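Local atomic coordinates of diaminobutyrate-pyruvate transaminase and L-2,4-diaminobutyrate decarboxylase (Vibrio parahaemolyticus, PDB entry 2QMA), a protein that probably uses pyridoxal 5'-phosphate for transamination and carbon-carbon bond cleavage, the present chain being its C-terminal, glutamate decarboxylase-like domain. Residues 268-273 with 458-463; 405-410 with 416-421; 468-473 with 483-488. All coordinates share one frame; numbering follows the deposited sequence.

Contact 1 (268-273 with 458-463); sequences TTDHGA and GETIVD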
loop_
_atom_site.group_PDB
_atom_site.type_symbol
_atom_site.label_atom_id
_atom_site.label_comp_id
_atom_site.label_asym_id
_atom_site.label_seq_id
_atom_site.Cartn_x
_atom_site.Cartn_y
_atom_site.Cartn_z
ATOM N N THR A 268 -17.196 -15.033 -3.214
ATOM C CA THR A 268 -17.846 -13.750 -3.548
ATOM C C THR A 268 -18.125 -12.947 -2.245
ATOM O O THR A 268 -18.135 -13.537 -1.136
ATOM C CB THR A 268 -19.173 -13.990 -4.293
ATOM O OG1 THR A 268 -20.099 -14.686 -3.440
ATOM C CG2 THR A 268 -18.946 -14.810 -5.581
ATOM N N THR A 269 -18.319 -11.622 -2.372
ATOM C CA THR A 269 -18.348 -10.735 -1.182
ATOM C C THR A 269 -19.547 -11.013 -0.276
ATOM O O THR A 269 -19.384 -11.086 0.949
ATOM C CB THR A 269 -18.256 -9.215 -1.563
ATOM O OG1 THR A 269 -17.012 -8.976 -2.218
ATOM C CG2 THR A 269 -18.343 -8.296 -0.312
ATOM N N ASP A 270 -20.727 -11.207 -0.873
ATOM C CA ASP A 270 -21.951 -11.429 -0.114
ATOM C C ASP A 270 -22.259 -12.890 0.235
ATOM O O ASP A 270 -22.585 -13.192 1.409
ATOM C CB ASP A 270 -23.154 -10.788 -0.822
ATOM C CG ASP A 270 -23.076 -9.249 -0.858
ATOM O OD1 ASP A 270 -22.472 -8.606 0.061
ATOM O OD2 ASP A 270 -23.628 -8.671 -1.821
ATOM N N HIS A 271 -22.178 -13.776 -0.768
ATOM C CA HIS A 271 -22.496 -15.189 -0.592
ATOM C C HIS A 271 -21.331 -16.039 -0.101
ATOM O O HIS A 271 -21.533 -17.081 0.527
ATOM C CB HIS A 271 -23.087 -15.786 -1.893
ATOM C CG HIS A 271 -24.454 -15.251 -2.214
ATOM N ND1 HIS A 271 -25.615 -15.921 -1.883
ATOM C CD2 HIS A 271 -24.844 -14.103 -2.805
ATOM C CE1 HIS A 271 -26.660 -15.209 -2.258
ATOM N NE2 HIS A 271 -26.222 -14.103 -2.820
ATOM N N GLY A 272 -20.103 -15.641 -0.412
ATOM C CA GLY A 272 -18.988 -16.556 -0.177
ATOM C C GLY A 272 -18.950 -17.717 -1.164
ATOM O O GLY A 272 -18.292 -18.703 -0.924
ATOM N N ALA A 273 -19.686 -17.603 -2.271
ATOM C CA ALA A 273 -19.716 -18.629 -3.314
ATOM C C ALA A 273 -18.334 -18.760 -4.002
ATOM O O ALA A 273 -17.608 -17.760 -4.168
ATOM C CB ALA A 273 -20.791 -18.251 -4.360
ATOM N N GLY A 458 -23.605 -6.067 7.997
ATOM C CA GLY A 458 -23.541 -5.822 6.539
ATOM C C GLY A 458 -24.954 -5.626 5.992
ATOM O O GLY A 458 -25.923 -6.031 6.622
ATOM N N GLU A 459 -25.090 -5.000 4.822
ATOM C CA GLU A 459 -26.409 -4.942 4.205
ATOM C C GLU A 459 -26.268 -5.089 2.722
ATOM O O GLU A 459 -25.373 -4.505 2.118
ATOM C CB GLU A 459 -27.240 -3.698 4.617
ATOM C CG GLU A 459 -27.239 -2.512 3.686
ATOM C CD GLU A 459 -28.301 -1.473 4.064
ATOM O OE1 GLU A 459 -29.315 -1.338 3.327
ATOM O OE2 GLU A 459 -28.136 -0.813 5.111
ATOM N N THR A 460 -27.098 -5.935 2.135
ATOM C CA THR A 460 -27.023 -6.106 0.698
ATOM C C THR A 460 -28.408 -6.320 0.091
ATOM O O THR A 460 -29.418 -6.067 0.740
ATOM C CB THR A 460 -25.996 -7.184 0.313
ATOM O OG1 THR A 460 -25.717 -7.099 -1.094
ATOM C CG2 THR A 460 -26.472 -8.619 0.724
ATOM N N ILE A 461 -28.459 -6.710 -1.175
ATOM C CA ILE A 461 -29.730 -7.004 -1.795
ATOM C C ILE A 461 -29.746 -8.453 -2.278
ATOM O O ILE A 461 -28.831 -8.907 -2.953
ATOM C CB ILE A 461 -30.064 -5.991 -2.902
ATOM C CG1 ILE A 461 -30.159 -4.574 -2.311
ATOM C CG2 ILE A 461 -31.371 -6.380 -3.601
ATOM C CD1 ILE A 461 -29.260 -3.573 -3.035
ATOM N N VAL A 462 -30.778 -9.190 -1.900
ATOM C CA VAL A 462 -30.846 -10.610 -2.250
ATOM C C VAL A 462 -32.224 -10.835 -2.807
ATOM O O VAL A 462 -33.202 -10.730 -2.067
ATOM C CB VAL A 462 -30.643 -11.527 -1.015
ATOM C CG1 VAL A 462 -30.480 -12.977 -1.450
ATOM C CG2 VAL A 462 -29.445 -11.090 -0.204
ATOM N N ASP A 463 -32.318 -11.128 -4.106
ATOM C CA ASP A 463 -33.627 -11.253 -4.752
ATOM C C ASP A 463 -34.432 -9.960 -4.625
ATOM O O ASP A 463 -35.633 -9.970 -4.317
ATOM C CB ASP A 463 -34.424 -12.421 -4.145
ATOM C CG ASP A 463 -33.737 -13.765 -4.332
ATOM O OD1 ASP A 463 -32.715 -13.825 -5.046
ATOM O OD2 ASP A 463 -34.229 -14.768 -3.765
HETATM O O HOH W 1 -25.947 -9.944 -2.570
#
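Asp-270 and Thr-460 meet because Asp-270 sets CG opposite its carbonyl carbon (chi1 -66°), while Thr-460 swings OG1 away from its own backbone N (chi1 -166°), and the two side chains approach from opposite directions. The hydroxyl OG1 of Thr-460 donates a short hydrogen bond, 2.7 Å, to OD2 of Asp-270. It arrives from above the carboxylate plane, tilted 56° out of it. The CG2 methyl of Thr-460 lies over the same face of the carboxylate, almost directly above CG of Asp-270 at 3.8 Å. A water donates hydrogen bonds to OD2 of Asp-270 at 2.7 Å and to the backbone O of Ile-461 at 3.1 Å, so OD2 is gripped twice and is tied to the strand both directly and through solvent. The other oxygen, OD1, forms a salt bridge with Lys-469 from the adjoining strand, which fixes the rotation of the carboxylate and probably favours its ionised form. Beside these polar bonds runs a looser van der Waals contact, with CE1 of the His-271 ring 4.5 Å from CG1 of Val-462; Leu-428 of strand 426-431 packs against both residues. The segment 268-273 is itself a tight turn: N of Gly-272 bonds to O of Thr-268 at 3.0 Å, and N of Ala-273 to OG1 of Thr-268 at 3.2 Å. Gly-272 takes a positive phi where a CB would press on the preceding carbonyl. The turn follows strand 258-265 of the large mixed sheet, and the side chain of Asp-270 is about 11 Å from that of Lys-325, the predicted cofactor lysine. Joining the large domain to an edge strand of the small C-terminal sheet beside this region, the contact is consistent with the two-domain architecture of fold-type I pyridoxal-phosphate enzymes.

Contact 2 (405-410 with 416-421); sequences EVADMI and FELLAE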
loop_
_atom_site.group_PDB
_atom_site.type_symbol
_atom_site.label_atom_id
_atom_site.label_comp_id
_atom_site.label_asym_id
_atom_site.label_seq_id
_atom_site.Cartn_x
_atom_site.Cartn_y
_atom_site.Cartn_z
ATOM N N GLU A 405 -24.381 -23.536 11.355
ATOM C CA GLU A 405 -25.109 -23.541 12.627
ATOM C C GLU A 405 -25.906 -22.254 12.878
ATOM O O GLU A 405 -27.040 -22.310 13.376
ATOM C CB GLU A 405 -24.128 -23.788 13.767
ATOM C CG GLU A 405 -23.639 -25.234 13.832
ATOM C CD GLU A 405 -22.640 -25.452 14.952
ATOM O OE1 GLU A 405 -22.198 -24.471 15.610
ATOM O OE2 GLU A 405 -22.292 -26.623 15.168
ATOM N N VAL A 406 -25.305 -21.109 12.556
ATOM C CA VAL A 406 -25.971 -19.799 12.652
ATOM C C VAL A 406 -27.129 -19.697 11.660
ATOM O O VAL A 406 -28.201 -19.257 12.035
ATOM C CB VAL A 406 -24.980 -18.625 12.513
ATOM C CG1 VAL A 406 -25.712 -17.221 12.415
ATOM C CG2 VAL A 406 -23.976 -18.673 13.672
ATOM N N ALA A 407 -26.912 -20.128 10.411
ATOM C CA ALA A 407 -28.006 -20.198 9.436
ATOM C C ALA A 407 -29.158 -21.013 10.004
ATOM O O ALA A 407 -30.296 -20.559 9.953
ATOM C CB ALA A 407 -27.545 -20.746 8.081
ATOM N N ASP A 408 -28.870 -22.173 10.604
ATOM C CA ASP A 408 -29.917 -23.011 11.226
ATOM C C ASP A 408 -30.651 -22.297 12.352
ATOM O O ASP A 408 -31.868 -22.411 12.491
ATOM C CB ASP A 408 -29.328 -24.318 11.766
ATOM C CG ASP A 408 -29.110 -25.347 10.681
ATOM O OD1 ASP A 408 -29.719 -25.211 9.593
ATOM O OD2 ASP A 408 -28.331 -26.292 10.920
HETATM N N MSE A 409 -29.898 -21.574 13.171
HETATM C CA MSE A 409 -30.463 -20.837 14.278
HETATM C C MSE A 409 -31.436 -19.766 13.764
HETATM O O MSE A 409 -32.510 -19.566 14.358
HETATM C CB MSE A 409 -29.319 -20.231 15.095
HETATM C CG MSE A 409 -29.705 -19.480 16.364
HETATM SE SE MSE A 409 -28.114 -18.436 16.910
HETATM C CE MSE A 409 -26.845 -19.876 16.790
ATOM N N ILE A 410 -31.075 -19.105 12.658
ATOM C CA ILE A 410 -31.957 -18.090 12.056
ATOM C C ILE A 410 -33.213 -18.747 11.427
ATOM O O ILE A 410 -34.323 -18.219 11.524
ATOM C CB ILE A 410 -31.183 -17.227 11.061
ATOM C CG1 ILE A 410 -30.184 -16.357 11.835
ATOM C CG2 ILE A 410 -32.108 -16.338 10.213
ATOM C CD1 ILE A 410 -29.143 -15.703 10.980
ATOM N N PHE A 416 -36.914 -13.805 12.328
ATOM C CA PHE A 416 -36.016 -13.562 11.197
ATOM C C PHE A 416 -36.394 -14.455 10.030
ATOM O O PHE A 416 -37.148 -15.412 10.197
ATOM C CB PHE A 416 -34.545 -13.791 11.589
ATOM C CG PHE A 416 -34.079 -12.879 12.701
ATOM C CD1 PHE A 416 -33.651 -11.593 12.409
ATOM C CD2 PHE A 416 -34.125 -13.295 14.035
ATOM C CE1 PHE A 416 -33.250 -10.709 13.424
ATOM C CE2 PHE A 416 -33.730 -12.434 15.070
ATOM C CZ PHE A 416 -33.295 -11.137 14.770
ATOM N N GLU A 417 -35.874 -14.122 8.862
ATOM C CA GLU A 417 -36.006 -14.957 7.687
ATOM C C GLU A 417 -34.626 -15.145 7.053
ATOM O O GLU A 417 -33.950 -14.179 6.703
ATOM C CB GLU A 417 -36.985 -14.336 6.702
ATOM C CG GLU A 417 -36.981 -15.012 5.330
ATOM C CD GLU A 417 -37.919 -14.350 4.320
ATOM O OE1 GLU A 417 -38.180 -13.123 4.418
ATOM O OE2 GLU A 417 -38.362 -15.076 3.397
ATOM N N LEU A 418 -34.212 -16.400 6.922
ATOM C CA LEU A 418 -32.972 -16.715 6.275
ATOM C C LEU A 418 -33.137 -16.476 4.756
ATOM O O LEU A 418 -34.098 -16.981 4.150
ATOM C CB LEU A 418 -32.552 -18.162 6.597
ATOM C CG LEU A 418 -31.259 -18.668 5.943
ATOM C CD1 LEU A 418 -30.055 -18.013 6.598
ATOM C CD2 LEU A 418 -31.145 -20.170 6.010
ATOM N N LEU A 419 -32.217 -15.717 4.151
ATOM C CA LEU A 419 -32.300 -15.387 2.703
ATOM C C LEU A 419 -31.371 -16.174 1.712
ATOM O O LEU A 419 -31.545 -16.089 0.487
ATOM C CB LEU A 419 -32.148 -13.879 2.498
ATOM C CG LEU A 419 -33.336 -13.065 3.048
ATOM C CD1 LEU A 419 -32.973 -11.592 3.190
ATOM C CD2 LEU A 419 -34.605 -13.260 2.186
ATOM N N ALA A 420 -30.409 -16.920 2.236
ATOM C CA ALA A 420 -29.546 -17.783 1.408
ATOM C C ALA A 420 -28.929 -18.888 2.250
ATOM O O ALA A 420 -28.751 -18.744 3.470
ATOM C CB ALA A 420 -28.441 -16.961 0.711
ATOM N N GLU A 421 -28.630 -20.015 1.612
ATOM C CA GLU A 421 -27.934 -21.068 2.315
ATOM C C GLU A 421 -26.480 -20.673 2.204
ATOM O O GLU A 421 -26.028 -20.318 1.102
ATOM C CB GLU A 421 -28.209 -22.445 1.681
ATOM C CG GLU A 421 -29.652 -22.974 1.853
ATOM C CD GLU A 421 -30.133 -23.059 3.300
ATOM O OE1 GLU A 421 -29.298 -23.249 4.227
ATOM O OE2 GLU A 421 -31.368 -22.919 3.512
#
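The helical segment 405-410, carrying Ala-407 and Ile-410, passes the short strand 416-418 with axes 8.2 Å apart at closest approach and N-to-C directions 132° apart, so the chain turns back after the helix and lays the strand across its last turns. Ile-410 makes most of the touches, through its CG2 methyl alone. With CG1 beside the backbone N (chi1 -69°), CG2 is left opposite that N and reaches over to the strand. It rests 3.8 Å from CB of Phe-416 and 3.9 Å from the backbone N of Leu-418, and meets CB of Leu-418 at 4.1 Å; one branch thus spans the two strand residues that face the helix and the peptide between them. Phe-416 offers its CB here, while its ring leads away from the helix segment toward Ile-489 of helix 479-495. One turn earlier, Ala-407 is flanked by the forked end of Leu-418. The extended first torsion of this leucine (chi1 178°) carries the fork out, setting CD1 4.0 Å from CB of Ala-407 and CD2 4.1 Å from the backbone O of Ala-407. The side-chain pairs are all apolar, with two methyls also lying against backbone atoms, and Glu-417, alternating with the two inward residues, turns away to form a salt bridge with Arg-430 on the next strand. At the margin OD1 of Asp-408 and OE1 of Glu-421, 5.7 Å apart, are like charges that would be expected to repel weakly, but both side chains form salt bridges with Arg-411, which probably offsets this. Val-427 of the neighbouring strand packs on both Ile-410 and Leu-418 and continues the apolar layer. Helix 389-411 packs on the four-stranded antiparallel sheet, whose edge strand 416-418 follows it in the chain, as in the small domain of fold-type I pyridoxal-phosphate decarboxylases.

Contact 3 (468-473 with 483-488); sequences LKFTIL and ESLLSK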
loop_
_atom_site.group_PDB
_atom_site.type_symbol
_atom_site.label_atom_id
_atom_site.label_comp_id
_atom_site.label_asym_id
_atom_site.label_seq_id
_atom_site.Cartn_x
_atom_site.Cartn_y
_atom_site.Cartn_z
ATOM N N LEU A 468 -29.739 -8.169 5.691
ATOM C CA LEU A 468 -28.617 -8.009 6.615
ATOM C C LEU A 468 -27.596 -9.104 6.373
ATOM O O LEU A 468 -27.940 -10.170 5.907
ATOM C CB LEU A 468 -29.106 -8.109 8.052
ATOM C CG LEU A 468 -30.185 -7.063 8.403
ATOM C CD1 LEU A 468 -30.781 -7.469 9.721
ATOM C CD2 LEU A 468 -29.579 -5.666 8.466
ATOM N N LYS A 469 -26.346 -8.816 6.722
ATOM C CA LYS A 469 -25.235 -9.735 6.542
ATOM C C LYS A 469 -24.301 -9.820 7.748
ATOM O O LYS A 469 -23.886 -8.794 8.320
ATOM C CB LYS A 469 -24.411 -9.365 5.286
ATOM C CG LYS A 469 -23.135 -10.187 5.123
ATOM C CD LYS A 469 -22.465 -9.943 3.730
ATOM C CE LYS A 469 -21.851 -8.546 3.624
ATOM N NZ LYS A 469 -21.072 -8.441 2.315
ATOM N N PHE A 470 -23.978 -11.057 8.103
ATOM C CA PHE A 470 -22.880 -11.398 8.980
ATOM C C PHE A 470 -21.766 -11.903 8.041
ATOM O O PHE A 470 -21.995 -12.808 7.211
ATOM C CB PHE A 470 -23.210 -12.589 9.916
ATOM C CG PHE A 470 -24.291 -12.359 10.963
ATOM C CD1 PHE A 470 -24.695 -11.087 11.379
ATOM C CD2 PHE A 470 -24.845 -13.472 11.604
ATOM C CE1 PHE A 470 -25.694 -10.944 12.417
ATOM C CE2 PHE A 470 -25.809 -13.339 12.626
ATOM C CZ PHE A 470 -26.244 -12.076 13.013
ATOM N N THR A 471 -20.571 -11.360 8.224
ATOM C CA THR A 471 -19.336 -11.947 7.724
ATOM C C THR A 471 -18.560 -12.491 8.917
ATOM O O THR A 471 -17.914 -11.730 9.679
ATOM C CB THR A 471 -18.536 -10.908 6.922
ATOM O OG1 THR A 471 -19.371 -10.450 5.853
ATOM C CG2 THR A 471 -17.269 -11.547 6.305
ATOM N N ILE A 472 -18.708 -13.789 9.151
ATOM C CA ILE A 472 -18.083 -14.408 10.320
ATOM C C ILE A 472 -16.588 -14.665 10.093
ATOM O O ILE A 472 -16.189 -15.471 9.231
ATOM C CB ILE A 472 -18.782 -15.720 10.746
ATOM C CG1 ILE A 472 -20.306 -15.521 10.842
ATOM C CG2 ILE A 472 -18.171 -16.223 12.093
ATOM C CD1 ILE A 472 -21.133 -16.850 10.783
ATOM N N LEU A 473 -15.754 -13.968 10.845
ATOM C CA LEU A 473 -14.313 -14.134 10.675
ATOM C C LEU A 473 -13.634 -14.573 11.935
ATOM O O LEU A 473 -12.754 -15.414 11.905
ATOM C CB LEU A 473 -13.627 -12.868 10.160
ATOM C CG LEU A 473 -13.919 -12.342 8.743
ATOM C CD1 LEU A 473 -13.070 -11.093 8.423
ATOM C CD2 LEU A 473 -13.755 -13.436 7.659
ATOM N N GLU A 483 -26.613 -15.998 19.661
ATOM C CA GLU A 483 -27.915 -15.864 20.276
ATOM C C GLU A 483 -28.141 -14.449 20.789
ATOM O O GLU A 483 -29.182 -13.838 20.542
ATOM C CB GLU A 483 -28.080 -16.865 21.425
ATOM C CG GLU A 483 -28.209 -18.249 20.893
ATOM C CD GLU A 483 -28.447 -19.296 21.966
ATOM O OE1 GLU A 483 -28.086 -19.083 23.157
ATOM O OE2 GLU A 483 -28.981 -20.357 21.583
ATOM N N SER A 484 -27.161 -13.937 21.513
ATOM C CA SER A 484 -27.219 -12.558 21.986
ATOM C C SER A 484 -27.215 -11.500 20.852
ATOM O O SER A 484 -27.898 -10.465 20.993
ATOM C CB SER A 484 -26.103 -12.300 22.990
ATOM O OG SER A 484 -25.813 -10.926 23.038
ATOM N N LEU A 485 -26.439 -11.737 19.781
ATOM C CA LEU A 485 -26.436 -10.849 18.625
ATOM C C LEU A 485 -27.823 -10.791 17.964
ATOM O O LEU A 485 -28.354 -9.718 17.711
ATOM C CB LEU A 485 -25.321 -11.221 17.620
ATOM C CG LEU A 485 -25.177 -10.305 16.389
ATOM C CD1 LEU A 485 -25.101 -8.812 16.794
ATOM C CD2 LEU A 485 -23.939 -10.733 15.621
ATOM N N LEU A 486 -28.442 -11.945 17.747
ATOM C CA LEU A 486 -29.810 -11.983 17.191
ATOM C C LEU A 486 -30.840 -11.337 18.143
ATOM O O LEU A 486 -31.766 -10.676 17.695
ATOM C CB LEU A 486 -30.223 -13.411 16.849
ATOM C CG LEU A 486 -29.420 -14.046 15.708
ATOM C CD1 LEU A 486 -29.708 -15.539 15.700
ATOM C CD2 LEU A 486 -29.845 -13.439 14.389
ATOM N N SER A 487 -30.677 -11.563 19.444
ATOM C CA SER A 487 -31.524 -10.905 20.439
ATOM C C SER A 487 -31.422 -9.365 20.379
ATOM O O SER A 487 -32.435 -8.688 20.415
ATOM C CB SER A 487 -31.188 -11.389 21.841
ATOM O OG SER A 487 -32.190 -10.922 22.742
ATOM N N LYS A 488 -30.188 -8.856 20.263
ATOM C CA LYS A 488 -29.893 -7.418 20.150
ATOM C C LYS A 488 -30.564 -6.847 18.929
ATOM O O LYS A 488 -31.130 -5.758 18.992
ATOM C CB LYS A 488 -28.380 -7.190 19.973
ATOM C CG LYS A 488 -27.554 -7.449 21.196
ATOM C CD LYS A 488 -26.091 -7.166 20.886
ATOM C CE LYS A 488 -25.183 -8.180 21.538
ATOM N NZ LYS A 488 -24.912 -7.921 22.955
#
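Phe-470 reaches from its strand to meet Leu-485 and Leu-486 of the helix at the far end of its ring, and the backbones stay well apart, 10.3 Å between CA of Phe-470 and CA of Leu-485. At chi2 -20° the ring of Phe-470 lies close to the plane through CA, CB and CG, far from the near-perpendicular setting common for phenylalanine. Its first torsion places CG beside the backbone N (chi1 -66°) and sends the ring out of the sheet. Leu-485 comes from the opposite direction, with an extended first torsion (chi1 -177°) that pushes its fork toward the ring. Its CD2 methyl sits 3.7 Å from CE1 of Phe-470 and equally 3.7 Å from CZ of Phe-470, and its CG lies 4.0 Å from CZ of Phe-470, so the methyl sits against the CE1-CZ bond, approaching the ring obliquely. Leu-486 sets CG beside its backbone N, opposite the carbonyl carbon, which brings CD2 to 4.1 Å from CZ of Phe-470. Two leucines adjacent in the helix therefore meet the same outer end of the ring, around CE1 and CZ, and every residue touching here is buried. Phe-429 of strand 426-431 meets the Phe-470 ring edge-to-face, Met-409 of helix 389-411 lies against Leu-486, and helix 479-495 thus packs beside helix 389-411 across the same side of the antiparallel sheet.

In the fold
From the N terminus, contact 1 opens in the loop after strand 258-265 of the large sheet and closes 185 residues later on strand 458-462. Within that span lies contact 2, which closes a short turn between helix 389-411 and strand 416-418. Contact 3 follows both in series, closing the short connection, nine residues between the segments, from strand 465-471 to the C-terminal helix 479-495. All three reach the small antiparallel sheet: contact 1 ties it to the large domain, while contacts 2 and 3 back it with helices. They also touch one another, through His-271 on Ala-420, through Asp-270 with Lys-469, and through Val-406 on Phe-470.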